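Local coordinates for protein MgGH51 (PDB 6ZPV) that probably hydrolyses terminal alpha-L-arabinofuranosyl residues from arabinose-containing polysaccharides, as a fungal family GH51 alpha-L-arabinofuranosidase, at residues A[35-39]-A[98-104]; A[415-420]-A[469-474]. Numbering follows the deposited sequence.

Contact 1 of 2, residues A[35-39]-A[98-104]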
loop_
_atom_site.group_PDB
_atom_site.type_symbol
_atom_site.label_atom_id
_atom_site.label_comp_id
_atom_site.label_asym_id
_atom_site.label_seq_id
_atom_site.Cartn_x
_atom_site.Cartn_y
_atom_site.Cartn_z
ATOM N N ALA A 35 -5.928 9.961 -0.476
ATOM C CA ALA A 35 -7.384 10.287 -0.584
ATOM C C ALA A 35 -7.759 11.205 -1.744
ATOM O O ALA A 35 -8.958 11.384 -1.973
ATOM C CB ALA A 35 -7.846 10.901 0.723
ATOM N N GLU A 36 -6.797 11.798 -2.448
ATOM C CA GLU A 36 -7.112 12.686 -3.566
ATOM C C GLU A 36 -8.084 12.030 -4.522
ATOM O O GLU A 36 -7.882 10.851 -4.959
ATOM C CB GLU A 36 -5.814 13.033 -4.304
ATOM C CG GLU A 36 -6.007 13.740 -5.624
ATOM C CD GLU A 36 -6.602 15.152 -5.484
ATOM O OE1 GLU A 36 -5.918 15.985 -4.812
ATOM O OE2 GLU A 36 -7.707 15.397 -5.987
ATOM N N LEU A 37 -9.088 12.751 -4.987
ATOM C CA LEU A 37 -10.143 12.210 -5.852
ATOM C C LEU A 37 -9.968 12.546 -7.320
ATOM O O LEU A 37 -10.634 11.880 -8.157
ATOM C CB LEU A 37 -11.500 12.781 -5.360
ATOM C CG LEU A 37 -11.872 12.327 -3.971
ATOM C CD1 LEU A 37 -13.072 13.078 -3.428
ATOM C CD2 LEU A 37 -12.105 10.828 -3.927
ATOM N N LEU A 38 -9.179 13.545 -7.665
ATOM C CA LEU A 38 -9.004 13.942 -9.050
ATOM C C LEU A 38 -7.820 13.199 -9.676
ATOM O O LEU A 38 -6.732 13.204 -9.095
ATOM C CB LEU A 38 -8.802 15.444 -9.212
ATOM C CG LEU A 38 -9.822 16.317 -8.499
ATOM C CD1 LEU A 38 -9.559 17.773 -8.776
ATOM C CD2 LEU A 38 -11.243 15.962 -8.878
ATOM N N GLN A 39 -8.012 12.594 -10.820
ATOM C CA GLN A 39 -6.954 11.887 -11.555
ATOM C C GLN A 39 -6.240 12.914 -12.448
ATOM O O GLN A 39 -6.864 13.791 -13.011
ATOM C CB GLN A 39 -7.510 10.696 -12.304
ATOM C CG GLN A 39 -6.484 9.948 -13.095
ATOM C CD GLN A 39 -6.956 8.651 -13.704
ATOM O OE1 GLN A 39 -8.217 8.364 -13.821
ATOM N NE2 GLN A 39 -6.043 7.880 -14.172
ATOM N N ASN A 98 -13.627 16.419 -14.229
ATOM C CA ASN A 98 -12.634 15.366 -13.979
ATOM C C ASN A 98 -13.422 14.129 -13.531
ATOM O O ASN A 98 -14.205 14.226 -12.561
ATOM C CB ASN A 98 -11.621 15.768 -12.891
ATOM C CG ASN A 98 -10.470 14.791 -12.751
ATOM O OD1 ASN A 98 -10.654 13.716 -12.145
ATOM N ND2 ASN A 98 -9.315 15.164 -13.272
ATOM N N GLU A 99 -13.196 12.997 -14.189
ATOM C CA GLU A 99 -13.962 11.774 -13.931
ATOM C C GLU A 99 -13.437 11.024 -12.713
ATOM O O GLU A 99 -13.976 9.931 -12.408
ATOM C CB GLU A 99 -13.921 10.878 -15.177
ATOM C CG GLU A 99 -12.544 10.288 -15.473
ATOM C CD GLU A 99 -12.479 9.431 -16.713
ATOM O OE1 GLU A 99 -12.336 8.197 -16.561
ATOM O OE2 GLU A 99 -12.639 9.935 -17.838
ATOM N N GLY A 100 -12.392 11.495 -12.048
ATOM C CA GLY A 100 -11.821 10.779 -10.912
ATOM C C GLY A 100 -11.023 9.578 -11.391
ATOM O O GLY A 100 -10.637 9.454 -12.570
ATOM N N PHE A 101 -10.747 8.679 -10.419
ATOM C CA PHE A 101 -10.145 7.362 -10.705
ATOM C C PHE A 101 -11.302 6.402 -10.931
ATOM O O PHE A 101 -11.787 5.703 -10.014
ATOM C CB PHE A 101 -9.244 6.956 -9.537
ATOM C CG PHE A 101 -8.042 7.867 -9.374
ATOM C CD1 PHE A 101 -6.877 7.614 -10.065
ATOM C CD2 PHE A 101 -8.100 8.943 -8.517
ATOM C CE1 PHE A 101 -5.765 8.425 -9.893
ATOM C CE2 PHE A 101 -7.002 9.771 -8.343
ATOM C CZ PHE A 101 -5.833 9.497 -9.027
ATOM N N TRP A 102 -11.867 6.481 -12.143
ATOM C CA TRP A 102 -13.008 5.607 -12.506
ATOM C C TRP A 102 -14.220 5.846 -11.571
ATOM O O TRP A 102 -14.949 4.925 -11.213
ATOM C CB TRP A 102 -12.588 4.122 -12.600
ATOM C CG TRP A 102 -11.493 3.976 -13.591
ATOM C CD1 TRP A 102 -11.598 3.840 -14.920
ATOM C CD2 TRP A 102 -10.088 4.096 -13.316
ATOM N NE1 TRP A 102 -10.360 3.848 -15.513
ATOM C CE2 TRP A 102 -9.429 4.027 -14.542
ATOM C CE3 TRP A 102 -9.311 4.216 -12.150
ATOM C CZ2 TRP A 102 -8.048 4.217 -14.655
ATOM C CZ3 TRP A 102 -7.958 4.383 -12.247
ATOM C CH2 TRP A 102 -7.336 4.407 -13.499
ATOM N N GLY A 103 -14.462 7.131 -11.252
ATOM C CA GLY A 103 -15.600 7.526 -10.436
ATOM C C GLY A 103 -15.223 8.356 -9.260
ATOM O O GLY A 103 -14.003 8.479 -8.904
ATOM N N ILE A 104 -16.215 8.895 -8.563
ATOM C CA ILE A 104 -16.074 9.663 -7.327
ATOM C C ILE A 104 -17.256 9.320 -6.467
ATOM O O ILE A 104 -18.387 9.524 -6.907
ATOM C CB ILE A 104 -15.939 11.181 -7.544
ATOM C CG1 ILE A 104 -14.827 11.549 -8.517
ATOM C CG2 ILE A 104 -15.849 11.880 -6.203
ATOM C CD1 ILE A 104 -14.690 13.046 -8.812
HETATM O O HOH W 1 -11.709 9.409 -7.761
#
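Gln39 gives more surface to this contact than any other residue: its extended side chain reaches across the 98-104 loop with the amide end over one face of the Trp102 indole. Its aliphatic part packs on Phe101, with Gln39 CB 3.7 Å from the centroid of the Phe101 ring and almost on the ring normal, a CH-pi contact. A long polar side chain with a methylene stem suits this place, because it can cover an aromatic face and still end in a polar group.

Phe101, the second large contributor, brings one side of its ring close to the carbonyls of 36-38, where Phe101 CE2 comes within 3.5 Å of Leu38 O. Separately, Leu37 CD1 meets Ile104 CG2 at 4.1 Å.

Asn98 supplies the polar clasp. Its carboxamide pairs with the backbone of Gln39 through both ends: Gln39 N donates to Asn98 OD1 (3.2 Å), and Asn98 ND2 donates to Gln39 O (2.8 Å). Asn98 OD1 also accepts from Gly100 N (2.8 Å), making an Asx turn. Gly100 has positive phi, and a CB there would collide with Gly103 O; its CA lies 3.2 Å from Leu37 O. One water links Leu37 O, Phe101 N and Gly103 O.

Beyond the segments, Trp102 meets His27 and His485 edge-to-face, while Leu38 packs on Phe176 and Phe195 of the beta-sandwich. Two irregular loops are thus joined without backbone-to-backbone hydrogen bonds between them: the Asn98 side chain and the water bond backbone groups, beside the packing of Gln39 on Phe101.

Contact 2 of 2, residues A[415-420]-A[469-474]. With NAG (2-acetamido-2-deoxy-beta-D-glucopyranose), chain B; ACT (acetate ion), chain G.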
loop_
_atom_site.group_PDB
_atom_site.type_symbol
_atom_site.label_atom_id
_atom_site.label_comp_id
_atom_site.label_asym_id
_atom_site.label_seq_id
_atom_site.Cartn_x
_atom_site.Cartn_y
_atom_site.Cartn_z
ATOM N N TYR A 415 12.014 -22.843 6.204
ATOM C CA TYR A 415 13.011 -22.278 7.140
ATOM C C TYR A 415 13.523 -23.267 8.188
ATOM O O TYR A 415 14.498 -22.948 8.902
ATOM C CB TYR A 415 12.511 -21.002 7.802
ATOM C CG TYR A 415 12.489 -19.798 6.885
ATOM C CD1 TYR A 415 13.675 -19.153 6.560
ATOM C CD2 TYR A 415 11.327 -19.315 6.336
ATOM C CE1 TYR A 415 13.687 -18.075 5.681
ATOM C CE2 TYR A 415 11.324 -18.240 5.486
ATOM C CZ TYR A 415 12.491 -17.580 5.176
ATOM O OH TYR A 415 12.602 -16.501 4.334
ATOM N N ASP A 416 12.926 -24.456 8.297
ATOM C CA ASP A 416 13.309 -25.358 9.412
ATOM C C ASP A 416 14.782 -25.764 9.344
ATOM O O ASP A 416 15.361 -25.968 10.432
ATOM C CB ASP A 416 12.418 -26.577 9.453
ATOM C CG ASP A 416 11.036 -26.213 9.922
ATOM O OD1 ASP A 416 10.262 -25.567 9.152
ATOM O OD2 ASP A 416 10.661 -26.546 11.086
ATOM N N GLY A 417 15.314 -25.993 8.152
ATOM C CA GLY A 417 16.688 -26.439 8.017
ATOM C C GLY A 417 17.693 -25.315 7.933
ATOM O O GLY A 417 18.906 -25.631 7.763
ATOM N N PHE A 418 17.271 -24.048 8.014
ATOM C CA PHE A 418 18.236 -22.954 7.961
ATOM C C PHE A 418 19.101 -22.969 9.192
ATOM O O PHE A 418 18.676 -23.349 10.312
ATOM C CB PHE A 418 17.553 -21.580 7.898
ATOM C CG PHE A 418 17.148 -21.085 6.515
ATOM C CD1 PHE A 418 16.480 -21.883 5.590
ATOM C CD2 PHE A 418 17.424 -19.773 6.160
ATOM C CE1 PHE A 418 16.165 -21.416 4.332
ATOM C CE2 PHE A 418 17.078 -19.301 4.905
ATOM C CZ PHE A 418 16.463 -20.124 3.991
ATOM N N GLN A 419 20.333 -22.531 9.013
ATOM C CA GLN A 419 21.208 -22.324 10.180
ATOM C C GLN A 419 20.700 -21.174 11.037
ATOM O O GLN A 419 20.148 -20.213 10.511
ATOM C CB GLN A 419 22.626 -22.013 9.708
ATOM C CG GLN A 419 23.287 -23.081 8.876
ATOM C CD GLN A 419 23.385 -24.405 9.605
ATOM O OE1 GLN A 419 23.940 -24.469 10.707
ATOM N NE2 GLN A 419 22.801 -25.431 8.993
ATOM N N ARG A 420 20.911 -21.292 12.338
ATOM C CA ARG A 420 20.679 -20.267 13.376
ATOM C C ARG A 420 22.061 -19.647 13.657
ATOM O O ARG A 420 22.779 -20.140 14.514
ATOM C CB ARG A 420 20.016 -20.896 14.599
ATOM C CG ARG A 420 18.504 -20.922 14.499
ATOM C CD ARG A 420 17.907 -21.710 13.339
ATOM N NE ARG A 420 16.454 -21.614 13.453
ATOM C CZ ARG A 420 15.614 -22.068 12.544
ATOM N NH1 ARG A 420 16.026 -22.728 11.463
ATOM N NH2 ARG A 420 14.304 -21.868 12.731
ATOM N N ARG A 469 6.538 -20.922 13.276
ATOM C CA ARG A 469 7.414 -21.897 13.978
ATOM C C ARG A 469 8.882 -21.458 13.939
ATOM O O ARG A 469 9.624 -21.618 14.899
ATOM C CB ARG A 469 7.236 -23.270 13.320
ATOM C CG ARG A 469 8.184 -24.320 13.905
ATOM C CD ARG A 469 7.894 -25.761 13.453
ATOM N NE ARG A 469 8.043 -25.910 12.000
ATOM C CZ ARG A 469 7.042 -25.934 11.108
ATOM N NH1 ARG A 469 5.771 -25.923 11.465
ATOM N NH2 ARG A 469 7.354 -25.968 9.804
ATOM N N ASN A 470 9.302 -20.948 12.757
ATOM C CA ASN A 470 10.703 -20.506 12.514
ATOM C C ASN A 470 10.911 -19.032 12.834
ATOM O O ASN A 470 11.898 -18.459 12.329
ATOM C CB ASN A 470 11.100 -20.857 11.112
ATOM C CG ASN A 470 11.148 -22.347 10.853
ATOM O OD1 ASN A 470 12.031 -23.008 11.421
ATOM N ND2 ASN A 470 10.220 -22.860 10.056
ATOM N N SER A 471 10.066 -18.447 13.685
ATOM C CA SER A 471 10.156 -16.989 13.994
ATOM C C SER A 471 11.293 -16.645 14.950
ATOM O O SER A 471 11.468 -15.458 15.255
ATOM C CB SER A 471 8.830 -16.440 14.398
ATOM O OG SER A 471 8.321 -17.027 15.589
ATOM N N ASP A 472 12.103 -17.627 15.345
ATOM C CA ASP A 472 13.406 -17.322 15.933
ATOM C C ASP A 472 14.299 -16.654 14.912
ATOM O O ASP A 472 15.135 -15.816 15.300
ATOM C CB ASP A 472 14.040 -18.566 16.553
ATOM C CG ASP A 472 14.290 -19.725 15.607
ATOM O OD1 ASP A 472 13.403 -19.986 14.758
ATOM O OD2 ASP A 472 15.327 -20.377 15.783
ATOM N N ILE A 473 14.192 -17.004 13.635
ATOM C CA ILE A 473 14.994 -16.400 12.546
ATOM C C ILE A 473 14.124 -15.599 11.564
ATOM O O ILE A 473 14.677 -14.713 10.899
ATOM C CB ILE A 473 15.872 -17.430 11.822
ATOM C CG1 ILE A 473 15.069 -18.464 11.042
ATOM C CG2 ILE A 473 16.883 -18.009 12.779
ATOM C CD1 ILE A 473 15.906 -19.343 10.107
ATOM N N VAL A 474 12.850 -15.914 11.369
ATOM C CA VAL A 474 11.948 -15.129 10.530
ATOM C C VAL A 474 11.392 -13.993 11.375
ATOM O O VAL A 474 10.678 -14.270 12.365
ATOM C CB VAL A 474 10.818 -15.977 9.930
ATOM C CG1 VAL A 474 9.884 -15.064 9.108
ATOM C CG2 VAL A 474 11.340 -17.122 9.093
HETATM C C1 NAG B . 24.639 -18.944 8.006
HETATM C C2 NAG B . 25.881 -18.288 7.353
HETATM C C3 NAG B . 25.954 -18.413 5.845
HETATM C C4 NAG B . 25.623 -19.748 5.281
HETATM C C5 NAG B . 24.356 -20.226 5.985
HETATM C C6 NAG B . 24.020 -21.682 5.603
HETATM C C7 NAG B . 26.672 -16.561 8.890
HETATM C C8 NAG B . 26.542 -15.110 9.370
HETATM N N2 NAG B . 26.034 -16.915 7.802
HETATM O O3 NAG B . 27.224 -17.932 5.341
HETATM O O4 NAG B . 25.315 -19.772 3.884
HETATM O O5 NAG B . 24.480 -20.258 7.385
HETATM O O6 NAG B . 25.148 -22.530 5.829
HETATM O O7 NAG B . 27.424 -17.349 9.471
HETATM C C ACT G . 20.590 -21.299 5.539
HETATM O O ACT G . 20.883 -21.075 6.686
HETATM O OXT ACT G . 20.435 -22.490 5.106
HETATM C CH3 ACT G . 20.458 -20.053 4.544
HETATM O O HOH W 2 12.047 -24.970 13.542
#
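Tyr415 opens a type I beta turn that ends at Phe418, and Val474 CG2 lies 3.6 Å from its ring centroid in a CH-pi contact; the hydroxyl bonds Glu427. The forked carboxylate of Asp416 can serve two residues at once: OD2 takes Arg469 NE (2.8 Å), while OD1 takes Arg469 NH2 (3.0 Å) and Asn470 ND2 (2.9 Å), a bidentate salt bridge plus a hydrogen bond. Phe418 sets its CB 3.5 Å from Ile473 CD1. Gln419, part of a glycan pocket, points away; its N bonds O of an acetate probably from the crystallisation liquor (2.8 Å). Arg420 uses all five N-H donors: NE and NH2 grip Asp472 OD2 and OD1 (both 2.9 Å), NH2 also reaches Asn470 OD1 (2.9 Å), and NH1 donates to Tyr415 O and Phe418 O (both 3.0 Å), tying it to the turn. Ile473 CD1 lies over one face of the Arg420 guanidinium. Such helix-to-strand loops lie at the N-terminal ends of strands 424-432 and 474-479, the last two of the (beta/alpha)8 barrel.

Overall arrangement
The two contacts come in series along the chain, contact 1 closing before contact 2 opens. They lie on opposite sides of the chain's centre, with their centres 45 Å apart and their nearest atoms about 31 Å apart. They share no helix or strand and are related through the eight-stranded parallel barrel, which contact 1 borders and contact 2 belongs to. Contact 1 lies in the long excursion between barrel strands 20-21 and 224-227 that builds the beta-sandwich, and it reaches the barrel side through neighbours such as His27 and His485. Contact 2 ties together the loops entering strands 424-432 and 474-479. One packs two loops of the sandwich-bearing insertion beside the barrel; the other fastens neighbouring barrel units.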